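Local coordinates for putative rRNA methyltransferase (Sorangium cellulosum, PDB 4RWZ), which probably methylates the N1 atom of an adenine in 16S rRNA, a modification that confers resistance to aminoglycoside antibiotics, at residues W107-S112 against D145-A150; A113-E118 against L153-L158. All coordinates share one frame; numbering follows the deposited sequence.

Contact 1 of 2, residues W107-S112 against D145-A150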
ATOM      1  N   TRP A 107      -8.177   0.382  -7.568  1.00 19.31           N
ATOM      2  CA  TRP A 107      -8.919   0.472  -8.823  1.00 17.51           C
ATOM      3  C   TRP A 107      -8.747  -0.818  -9.653  1.00 20.47           C
ATOM      4  O   TRP A 107      -7.898  -1.652  -9.331  1.00 20.01           O
ATOM      5  CB  TRP A 107      -8.389   1.648  -9.621  1.00 19.21           C
ATOM      6  CG  TRP A 107      -8.877   2.983  -9.104  1.00 23.33           C
ATOM      7  CD1 TRP A 107      -9.716   3.223  -8.053  1.00 27.78           C
ATOM      8  CD2 TRP A 107      -8.539   4.246  -9.660  1.00 21.86           C
ATOM      9  NE1 TRP A 107      -9.924   4.600  -7.931  1.00 24.16           N
ATOM     10  CE2 TRP A 107      -9.212   5.236  -8.914  1.00 26.71           C
ATOM     11  CE3 TRP A 107      -7.731   4.632 -10.731  1.00 28.42           C
ATOM     12  CZ2 TRP A 107      -9.095   6.621  -9.215  1.00 29.51           C
ATOM     13  CZ3 TRP A 107      -7.629   5.988 -11.027  1.00 34.65           C
ATOM     14  CH2 TRP A 107      -8.309   6.954 -10.269  1.00 31.00           C
ATOM     15  N   ALA A 108      -9.517  -0.949 -10.728  1.00 18.47           N
ATOM     16  CA  ALA A 108      -9.627  -2.257 -11.413  1.00 22.80           C
ATOM     17  C   ALA A 108      -8.304  -2.861 -11.863  1.00 21.51           C
ATOM     18  O   ALA A 108      -8.112  -4.085 -11.848  1.00 20.50           O
ATOM     19  CB  ALA A 108     -10.561  -2.137 -12.589  1.00 22.13           C
ATOM     20  N   SER A 109      -7.404  -2.005 -12.323  1.00 21.77           N
ATOM     21  CA  SER A 109      -6.133  -2.518 -12.853  1.00 25.02           C
ATOM     22  C   SER A 109      -5.308  -3.226 -11.783  1.00 23.42           C
ATOM     23  O   SER A 109      -4.757  -4.292 -12.023  1.00 21.32           O
ATOM     24  CB  SER A 109      -5.327  -1.386 -13.448  1.00 29.75           C
ATOM     25  OG  SER A 109      -5.774  -1.200 -14.775  1.00 42.35           O
ATOM     26  N   LEU A 110      -5.252  -2.616 -10.598  1.00 22.02           N
ATOM     27  CA  LEU A 110      -4.504  -3.179  -9.468  1.00 21.99           C
ATOM     28  C   LEU A 110      -5.252  -4.287  -8.830  1.00 22.03           C
ATOM     29  O   LEU A 110      -4.642  -5.255  -8.370  1.00 19.38           O
ATOM     30  CB  LEU A 110      -4.213  -2.105  -8.427  1.00 23.08           C
ATOM     31  CG  LEU A 110      -3.409  -2.516  -7.168  1.00 22.05           C
ATOM     32  CD1 LEU A 110      -2.167  -3.355  -7.567  1.00 24.61           C
ATOM     33  CD2 LEU A 110      -2.982  -1.229  -6.472  1.00 23.45           C
ATOM     34  N   LEU A 111      -6.570  -4.174  -8.780  1.00 20.32           N
ATOM     35  CA  LEU A 111      -7.423  -5.267  -8.347  1.00 20.09           C
ATOM     36  C   LEU A 111      -7.140  -6.496  -9.196  1.00 22.43           C
ATOM     37  O   LEU A 111      -6.961  -7.607  -8.675  1.00 21.72           O
ATOM     38  CB  LEU A 111      -8.903  -4.877  -8.506  1.00 20.68           C
ATOM     39  CG  LEU A 111      -9.965  -5.961  -8.279  1.00 28.16           C
ATOM     40  CD1 LEU A 111      -9.878  -6.510  -6.859  1.00 21.78           C
ATOM     41  CD2 LEU A 111     -11.381  -5.402  -8.557  1.00 31.94           C
ATOM     42  N   SER A 112      -7.132  -6.300 -10.509  1.00 19.37           N
ATOM     43  CA  SER A 112      -6.838  -7.447 -11.378  1.00 20.84           C
ATOM     44  C   SER A 112      -5.478  -8.068 -11.109  1.00 21.31           C
ATOM     45  O   SER A 112      -5.311  -9.286 -11.128  1.00 24.36           O
ATOM     46  CB  SER A 112      -6.876  -7.046 -12.855  1.00 27.20           C
ATOM     47  OG  SER A 112      -8.150  -6.529 -13.124  1.00 36.03           O
ATOM     48  N   ASP A 145     -12.971   1.803 -12.985  1.00 25.97           N
ATOM     49  CA  ASP A 145     -12.226   0.922 -13.917  1.00 29.41           C
ATOM     50  C   ASP A 145     -11.216   1.727 -14.756  1.00 28.77           C
ATOM     51  O   ASP A 145     -11.619   2.437 -15.654  1.00 29.32           O
ATOM     52  CB  ASP A 145     -13.222   0.182 -14.803  1.00 31.30           C
ATOM     53  CG  ASP A 145     -12.598  -1.017 -15.535  1.00 34.96           C
ATOM     54  OD1 ASP A 145     -11.359  -1.068 -15.648  1.00 26.63           O
ATOM     55  OD2 ASP A 145     -13.342  -1.910 -15.978  1.00 36.80           O
ATOM     56  N   ASP A 146      -9.926   1.655 -14.429  1.00 25.85           N
ATOM     57  CA  ASP A 146      -8.899   2.401 -15.121  1.00 27.20           C
ATOM     58  C   ASP A 146      -8.255   1.587 -16.246  1.00 28.98           C
ATOM     59  O   ASP A 146      -7.289   2.036 -16.863  1.00 28.79           O
ATOM     60  CB  ASP A 146      -7.818   2.858 -14.141  1.00 28.80           C
ATOM     61  CG  ASP A 146      -7.221   1.699 -13.328  1.00 28.32           C
ATOM     62  OD1 ASP A 146      -7.833   0.617 -13.285  1.00 24.98           O
ATOM     63  OD2 ASP A 146      -6.215   1.948 -12.614  1.00 29.18           O
ATOM     64  N   ARG A 147      -8.784   0.399 -16.497  1.00 26.73           N
ATOM     65  CA  ARG A 147      -8.177  -0.503 -17.504  1.00 27.18           C
ATOM     66  C   ARG A 147      -8.457  -0.063 -18.915  1.00 32.81           C
ATOM     67  O   ARG A 147      -9.467   0.545 -19.176  1.00 29.59           O
ATOM     68  CB  ARG A 147      -8.692  -1.949 -17.346  1.00 27.47           C
ATOM     69  CG  ARG A 147      -8.290  -2.652 -16.020  1.00 26.38           C
ATOM     70  CD  ARG A 147      -8.986  -3.987 -15.840  1.00 28.35           C
ATOM     71  NE  ARG A 147     -10.428  -3.794 -15.858  1.00 32.05           N
ATOM     72  CZ  ARG A 147     -11.313  -4.784 -15.849  1.00 33.83           C
ATOM     73  NH1 ARG A 147     -10.890  -6.047 -15.864  1.00 35.75           N
ATOM     74  NH2 ARG A 147     -12.610  -4.512 -15.863  1.00 34.60           N
ATOM     75  N   PRO A 148      -7.545  -0.383 -19.846  1.00 28.43           N
ATOM     76  CA  PRO A 148      -7.916  -0.306 -21.258  1.00 37.96           C
ATOM     77  C   PRO A 148      -9.252  -1.021 -21.530  1.00 40.47           C
ATOM     78  O   PRO A 148      -9.529  -2.061 -20.945  1.00 37.61           O
ATOM     79  CB  PRO A 148      -6.835  -1.149 -21.945  1.00 38.12           C
ATOM     80  CG  PRO A 148      -5.696  -1.185 -21.047  1.00 33.48           C
ATOM     81  CD  PRO A 148      -6.231  -1.013 -19.633  1.00 28.56           C
ATOM     82  N   TYR A 149     -10.048  -0.522 -22.462  1.00 45.52           N
ATOM     83  CA  TYR A 149     -11.276  -1.232 -22.835  1.00 46.51           C
ATOM     84  C   TYR A 149     -11.064  -2.681 -23.288  1.00 43.03           C
ATOM     85  O   TYR A 149     -11.869  -3.559 -22.980  1.00 41.72           O
ATOM     86  CB  TYR A 149     -12.071  -0.415 -23.856  1.00 51.56           C
ATOM     87  CG  TYR A 149     -12.539   0.897 -23.253  1.00 60.53           C
ATOM     88  CD1 TYR A 149     -11.661   1.970 -23.108  1.00 63.83           C
ATOM     89  CD2 TYR A 149     -13.843   1.054 -22.795  1.00 64.06           C
ATOM     90  CE1 TYR A 149     -12.070   3.164 -22.533  1.00 66.36           C
ATOM     91  CE2 TYR A 149     -14.266   2.254 -22.228  1.00 66.89           C
ATOM     92  CZ  TYR A 149     -13.373   3.302 -22.097  1.00 68.43           C
ATOM     93  OH  TYR A 149     -13.784   4.491 -21.531  1.00 71.51           O
ATOM     94  N   ALA A 150      -9.959  -2.947 -23.978  1.00 41.93           N
ATOM     95  CA  ALA A 150      -9.722  -4.282 -24.498  1.00 41.88           C
ATOM     96  C   ALA A 150      -9.441  -5.253 -23.352  1.00 42.45           C
ATOM     97  O   ALA A 150      -9.581  -6.466 -23.524  1.00 42.71           O
ATOM     98  CB  ALA A 150      -8.561  -4.265 -25.469  1.00 39.31           C
TER
HETATM   99  O   HOH W   1      -8.472  -7.313 -15.887  1.00 33.46           O
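Asp146 comes to the edge of the Trp107 indole, its OD2 near the ring plane and 3.6 Å from CE3, with carboxylate and ring turned 87° apart. Beyond this pair, Phe144 meets the same indole edge-to-face. The second flat group, the Arg147 guanidinium, has the Asp145 carboxylate and a water at its edge, while the Ala108 methyl and the Ser112 hydroxyl approach it obliquely. Arg147 grips Asp145 side-on: NE bonds to OD1 and NH2 to OD2, together a two-pronged salt bridge, with NH2 2.7 Å from OD2 and an N-H...O angle of 176°. Asp145 OD1 also takes the backbone N of Arg147 in an Asx turn, reached from the opposite face of the carboxylate to NE. Across the contact, Ala108 CB rests 3.3 Å from this same Asp145 OD1. Asp146 addresses the helix more directly. Its chi1 of 54° sets CG between the backbone N and the carbonyl carbon. Ser109 lies in the first turn of helix 108-115, just after the N-cap residue Trp107, and Asp146 OD1 takes up its amide through the syn lone pair, Ser109 N to OD1 2.8 Å. Further along, Ser109 OG lies 3.2 Å from Arg147 CG. Ser112 OG donates to Ala108 O and accepts from the water, which in turn accepts from Arg147 NH1, linking helix to loop. In class I methyltransferases the segments that follow the fourth and fifth strands, joined here, lie at the end of the sheet where substrates are met. Chemically, Arg147 should offset the charge of Asp145, whereas that of Asp146 is probably stabilised by the positive end of the helix.

Contact 2 of 2, residues A113-E118 against L153-L158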
ATOM      1  N   ALA A 113      -4.490  -7.220 -10.894  1.00 22.26           N
ATOM      2  CA  ALA A 113      -3.141  -7.695 -10.639  1.00 22.20           C
ATOM      3  C   ALA A 113      -3.139  -8.560  -9.369  1.00 21.99           C
ATOM      4  O   ALA A 113      -2.313  -9.466  -9.248  1.00 21.56           O
ATOM      5  CB  ALA A 113      -2.140  -6.488 -10.514  1.00 19.78           C
ATOM      6  N   LEU A 114      -4.024  -8.282  -8.390  1.00 21.82           N
ATOM      7  CA  LEU A 114      -3.998  -9.077  -7.137  1.00 19.29           C
ATOM      8  C   LEU A 114      -4.799 -10.370  -7.243  1.00 25.45           C
ATOM      9  O   LEU A 114      -4.557 -11.368  -6.488  1.00 22.52           O
ATOM     10  CB  LEU A 114      -4.574  -8.246  -5.930  1.00 18.78           C
ATOM     11  CG  LEU A 114      -3.743  -6.988  -5.611  1.00 20.37           C
ATOM     12  CD1 LEU A 114      -4.603  -6.061  -4.659  1.00 23.54           C
ATOM     13  CD2 LEU A 114      -2.471  -7.363  -4.897  1.00 23.24           C
ATOM     14  N   VAL A 115      -5.764 -10.395  -8.171  1.00 20.80           N
ATOM     15  CA  VAL A 115      -6.618 -11.603  -8.260  1.00 21.37           C
ATOM     16  C   VAL A 115      -6.332 -12.497  -9.459  1.00 26.16           C
ATOM     17  O   VAL A 115      -6.790 -13.654  -9.467  1.00 26.19           O
ATOM     18  CB  VAL A 115      -8.132 -11.299  -8.183  1.00 25.25           C
ATOM     19  CG1 VAL A 115      -8.447 -10.522  -6.875  1.00 22.66           C
ATOM     20  CG2 VAL A 115      -8.606 -10.514  -9.387  1.00 31.53           C
ATOM     21  N   LEU A 116      -5.643 -11.984 -10.489  1.00 24.40           N
ATOM     22  CA  LEU A 116      -5.330 -12.854 -11.635  1.00 24.17           C
ATOM     23  C   LEU A 116      -4.318 -13.959 -11.265  1.00 28.38           C
ATOM     24  O   LEU A 116      -4.564 -15.154 -11.543  1.00 31.95           O
ATOM     25  CB  LEU A 116      -4.912 -12.049 -12.886  1.00 28.66           C
ATOM     26  CG  LEU A 116      -6.111 -11.222 -13.423  1.00 39.65           C
ATOM     27  CD1 LEU A 116      -5.744 -10.334 -14.615  1.00 36.26           C
ATOM     28  CD2 LEU A 116      -7.306 -12.127 -13.725  1.00 38.01           C
ATOM     29  N   PRO A 117      -3.172 -13.611 -10.664  1.00 30.34           N
ATOM     30  CA  PRO A 117      -2.572 -12.305 -10.399  1.00 24.98           C
ATOM     31  C   PRO A 117      -1.517 -12.017 -11.433  1.00 21.30           C
ATOM     32  O   PRO A 117      -1.279 -12.822 -12.348  1.00 21.86           O
ATOM     33  CB  PRO A 117      -1.918 -12.503  -9.027  1.00 21.81           C
ATOM     34  CG  PRO A 117      -1.362 -13.929  -9.151  1.00 23.85           C
ATOM     35  CD  PRO A 117      -2.409 -14.693  -9.996  1.00 27.24           C
ATOM     36  N   GLU A 118      -0.892 -10.847 -11.302  1.00 21.20           N
ATOM     37  CA  GLU A 118       0.187 -10.443 -12.201  1.00 21.39           C
ATOM     38  C   GLU A 118       1.505 -10.396 -11.449  1.00 21.37           C
ATOM     39  O   GLU A 118       1.654  -9.574 -10.556  1.00 20.97           O
ATOM     40  CB  GLU A 118      -0.122  -9.061 -12.846  1.00 23.61           C
ATOM     41  CG  GLU A 118      -1.414  -9.094 -13.650  1.00 30.37           C
ATOM     42  CD  GLU A 118      -1.835  -7.670 -14.062  1.00 40.07           C
ATOM     43  OE1 GLU A 118      -0.942  -6.804 -14.077  1.00 38.32           O
ATOM     44  OE2 GLU A 118      -3.029  -7.411 -14.316  1.00 43.90           O
ATOM     45  N   LEU A 153     -12.181  -7.998 -19.385  1.00 43.85           N
ATOM     46  CA  LEU A 153     -12.714  -9.327 -19.298  1.00 48.80           C
ATOM     47  C   LEU A 153     -13.147  -9.427 -17.848  1.00 53.59           C
ATOM     48  O   LEU A 153     -12.776  -8.585 -17.012  1.00 61.78           O
ATOM     49  CB  LEU A 153     -11.649 -10.369 -19.633  1.00 51.75           C
ATOM     50  CG  LEU A 153     -11.335 -10.641 -21.107  1.00 57.09           C
ATOM     51  CD1 LEU A 153     -10.739  -9.427 -21.804  1.00 54.48           C
ATOM     52  CD2 LEU A 153     -10.412 -11.864 -21.256  1.00 61.40           C
ATOM     53  N   GLY A 154     -13.945 -10.433 -17.540  1.00 48.22           N
ATOM     54  CA  GLY A 154     -14.423 -10.626 -16.191  1.00 42.45           C
ATOM     55  C   GLY A 154     -13.314 -11.060 -15.262  1.00 43.00           C
ATOM     56  O   GLY A 154     -12.322 -11.624 -15.694  1.00 47.05           O
ATOM     57  N   LEU A 155     -13.426 -10.680 -13.997  1.00 38.85           N
ATOM     58  CA  LEU A 155     -12.480 -11.110 -12.976  1.00 35.64           C
ATOM     59  C   LEU A 155     -12.950 -12.407 -12.321  1.00 37.77           C
ATOM     60  O   LEU A 155     -14.147 -12.660 -12.201  1.00 42.14           O
ATOM     61  CB  LEU A 155     -12.245 -10.000 -11.943  1.00 36.26           C
ATOM     62  CG  LEU A 155     -11.552  -8.787 -12.590  1.00 39.18           C
ATOM     63  CD1 LEU A 155     -11.450  -7.580 -11.633  1.00 45.73           C
ATOM     64  CD2 LEU A 155     -10.165  -9.157 -13.088  1.00 38.50           C
ATOM     65  N   PRO A 156     -12.006 -13.241 -11.885  1.00 37.07           N
ATOM     66  CA  PRO A 156     -12.437 -14.505 -11.291  1.00 40.46           C
ATOM     67  C   PRO A 156     -13.050 -14.332  -9.910  1.00 44.44           C
ATOM     68  O   PRO A 156     -12.738 -13.375  -9.215  1.00 46.86           O
ATOM     69  CB  PRO A 156     -11.124 -15.285 -11.175  1.00 42.43           C
ATOM     70  CG  PRO A 156     -10.069 -14.235 -11.019  1.00 37.96           C
ATOM     71  CD  PRO A 156     -10.539 -13.071 -11.861  1.00 38.06           C
ATOM     72  N   GLU A 157     -13.950 -15.243  -9.552  1.00 44.97           N
ATOM     73  CA  GLU A 157     -14.462 -15.342  -8.198  1.00 46.91           C
ATOM     74  C   GLU A 157     -13.388 -15.982  -7.340  1.00 46.87           C
ATOM     75  O   GLU A 157     -12.750 -16.960  -7.755  1.00 46.80           O
ATOM     76  N   LEU A 158     -13.160 -15.438  -6.152  1.00 44.24           N
ATOM     77  CA  LEU A 158     -12.106 -15.991  -5.309  1.00 39.45           C
ATOM     78  C   LEU A 158     -12.600 -17.177  -4.456  1.00 46.49           C
ATOM     79  O   LEU A 158     -12.571 -17.135  -3.243  1.00 52.02           O
ATOM     80  CB  LEU A 158     -11.495 -14.883  -4.449  1.00 41.35           C
ATOM     81  CG  LEU A 158     -10.191 -14.232  -4.943  1.00 42.15           C
ATOM     82  CD1 LEU A 158     -10.268 -13.974  -6.418  1.00 37.18           C
ATOM     83  CD2 LEU A 158      -9.919 -12.938  -4.215  1.00 41.85           C
TER
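Val115 and Leu116 meet the loop of Leu155, Pro156 and Leu158 through apolar side chains. Val115 is the central piece. Its CG1 lies 3.9 Å from both Leu158 CD1 and Leu158 CD2, the two side chains crossing at about a right angle, while CG2, placed between backbone N and carbonyl carbon (chi1 -56° for CG1), turns to Pro156 CD at 4.0 Å. Val115 O lies 3.7 Å from Pro156 CG. The proline ring is touched from a second direction by Leu116, whose CD2 is 3.8 Å from Pro156 CD. That same methyl reaches Leu155 CD2 at 4.2 Å. In this Rossmann-like methyltransferase fold, the contact joins the C-terminal part of helix 108-115 to the long connection between strand 133-139 and helix 160-172. The next shell begins with Trp162, whose NE1 is hydrogen-bonded to Val115 O and whose side chain also packs on Pro156. Leu167 of helix 160-172, the helix that carries Trp162, touches Leu158, and Leu139 of the sheet lies against Val115. After Leu116 the chain enters a cis peptide bond to Pro117, which packs on Leu167 and Ala170.

Both contacts use helix 108-115, contact 1 at its start and contact 2 at its end, and the connection after strand 133-139 runs beside it in the same order, polar near the helix start and apolar near its end. Their centres are about 10 Å apart, and they touch where Leu155 CD2 meets Ser112 OG at 3.3 Å and Leu155 CD1 meets Leu111 CD2 at 3.8 Å. Arg147 NH1 also makes a weak hydrogen bond to Leu153 O. Both lie toward the periphery, with their centres about 17 and 18 Å from the centre of the chain, contact 1 at the end of the helix that comes next after strand 98-104.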